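Local structure of killer cell lectin-like receptor 3 (Mus musculus, 3C8J) at residues L124-L127 against Q128-V131. The protein acts as a receptor on mouse natural killer cells that recognises class I MHC molecules and forms a disulfide-linked homodimer. The protein carries 4 engineered substitutions. Numbering follows the deposited sequence.
Sequences LKFL and QRHV
The carbonyl oxygen Leu127 O takes two backbone N-H groups at the C-terminal end of the helix. Val131 N donates the straighter bond, 2.8 Å from Leu127 O. His130 N also donates to it, but weakly, and shares its hydrogen with Phe126 O in a second weak bond. The helical backbone conformation is lost at Val131. One turn back the helical bonds are regular: Arg129 N lies 3.0 Å from Lys125 O, and Gln128 N bonds Leu124 O.

The Gln128 side chain runs back over Leu124. Its amide carbon CD lies 3.4 Å from Leu124 CD1, a van der Waals contact. Leu124 chi1 (168°) swings CG away from the backbone N to the side of the carbonyl carbon. Together with chi2 this brings CD1 against one face of the Gln128 amide. Gln128 NE2 has a weak hydrogen bond to Ser177 O.

Residues 124-130 form the C-terminal part of helix 121-130 of the C-type lectin-like domain, and Val131 follows it. Leu124 and Leu127 pack on Leu176 of strand 173-176, and Leu127 and Val131 touch Phe94 of strand 90-96.

On another side of the helix, a turn in the Arg129 chain at chi3 (-100°) folds the guanidinium back against the backbone. One face lies over Lys125 O and Phe126 CA. The Arg129 carbon CZ is 3.8 Å from Phe126 CA. His130 CB sits over one face of the Phe126 ring, toward its rim, 4.2 Å from Phe126 CZ. The two ring planes are inclined by 24° and displaced so far that they hardly overlap, with centroids 5.7 Å apart. Phe126 stacks on Tyr87, while His130 NE2 is hydrogen-bonded to Tyr83 OH.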
loop_
_atom_site.group_PDB
_atom_site.type_symbol
_atom_site.label_atom_id
_atom_site.label_comp_id
_atom_site.label_asym_id
_atom_site.label_seq_id
_atom_site.Cartn_x
_atom_site.Cartn_y
_atom_site.Cartn_z
ATOM N N LEU A 124 -4.795 12.283 0.968
ATOM C CA LEU A 124 -5.529 12.697 2.170
ATOM C C LEU A 124 -6.707 11.743 2.478
ATOM O O LEU A 124 -6.802 11.178 3.573
ATOM C CB LEU A 124 -6.019 14.153 2.073
ATOM C CG LEU A 124 -7.041 14.641 3.125
ATOM C CD1 LEU A 124 -6.609 14.374 4.567
ATOM C CD2 LEU A 124 -7.345 16.099 2.955
ATOM N N LYS A 125 -7.583 11.570 1.498
ATOM C CA LYS A 125 -8.746 10.705 1.642
ATOM C C LYS A 125 -8.350 9.268 1.918
ATOM O O LYS A 125 -8.979 8.615 2.754
ATOM C CB LYS A 125 -9.648 10.786 0.417
ATOM C CG LYS A 125 -10.272 12.166 0.263
ATOM C CD LYS A 125 -11.539 12.150 -0.563
ATOM C CE LYS A 125 -11.865 13.546 -1.040
ATOM N NZ LYS A 125 -12.771 13.494 -2.209
ATOM N N PHE A 126 -7.294 8.768 1.286
ATOM C CA PHE A 126 -6.883 7.429 1.638
ATOM C C PHE A 126 -6.558 7.348 3.131
ATOM O O PHE A 126 -6.958 6.412 3.812
ATOM C CB PHE A 126 -5.677 6.961 0.845
ATOM C CG PHE A 126 -4.942 5.846 1.523
ATOM C CD1 PHE A 126 -5.447 4.561 1.505
ATOM C CD2 PHE A 126 -3.771 6.089 2.215
ATOM C CE1 PHE A 126 -4.795 3.526 2.154
ATOM C CE2 PHE A 126 -3.103 5.045 2.866
ATOM C CZ PHE A 126 -3.621 3.772 2.845
ATOM N N LEU A 127 -5.813 8.315 3.636
ATOM C CA LEU A 127 -5.429 8.305 5.049
ATOM C C LEU A 127 -6.637 8.338 5.976
ATOM O O LEU A 127 -6.710 7.542 6.922
ATOM C CB LEU A 127 -4.500 9.452 5.350
ATOM C CG LEU A 127 -3.128 9.252 4.714
ATOM C CD1 LEU A 127 -2.361 10.542 4.731
ATOM C CD2 LEU A 127 -2.353 8.116 5.425
ATOM N N GLN A 128 -7.613 9.184 5.660
ATOM C CA GLN A 128 -8.786 9.319 6.510
ATOM C C GLN A 128 -9.674 8.071 6.512
ATOM O O GLN A 128 -10.227 7.679 7.557
ATOM C CB GLN A 128 -9.574 10.549 6.132
ATOM C CG GLN A 128 -8.780 11.812 6.260
ATOM C CD GLN A 128 -9.513 13.023 5.739
ATOM O OE1 GLN A 128 -10.062 13.024 4.640
ATOM N NE2 GLN A 128 -9.523 14.073 6.532
ATOM N N ARG A 129 -9.808 7.433 5.350
ATOM C CA ARG A 129 -10.474 6.146 5.298
ATOM C C ARG A 129 -9.692 5.117 6.121
ATOM O O ARG A 129 -10.272 4.221 6.692
ATOM C CB ARG A 129 -10.603 5.666 3.854
ATOM C CG ARG A 129 -11.654 6.381 3.029
ATOM C CD ARG A 129 -11.761 5.765 1.609
ATOM N NE ARG A 129 -11.057 6.532 0.555
ATOM C CZ ARG A 129 -9.991 6.073 -0.101
ATOM N NH1 ARG A 129 -9.505 4.872 0.173
ATOM N NH2 ARG A 129 -9.408 6.792 -1.037
ATOM N N HIS A 130 -8.364 5.245 6.169
ATOM C CA HIS A 130 -7.520 4.201 6.743
ATOM C C HIS A 130 -7.465 4.268 8.273
ATOM O O HIS A 130 -7.651 3.293 8.998
ATOM C CB HIS A 130 -6.106 4.349 6.216
ATOM C CG HIS A 130 -5.142 3.445 6.898
ATOM N ND1 HIS A 130 -5.103 2.089 6.649
ATOM C CD2 HIS A 130 -4.243 3.679 7.881
ATOM C CE1 HIS A 130 -4.189 1.530 7.422
ATOM N NE2 HIS A 130 -3.663 2.476 8.190
ATOM N N VAL A 131 -7.182 5.475 8.732
ATOM C CA VAL A 131 -6.882 5.769 10.104
ATOM C C VAL A 131 -7.931 5.181 11.062
ATOM O O VAL A 131 -9.138 5.168 10.752
ATOM C CB VAL A 131 -6.710 7.290 10.166
ATOM C CG1 VAL A 131 -7.660 7.982 11.119
ATOM C CG2 VAL A 131 -5.220 7.671 10.293
#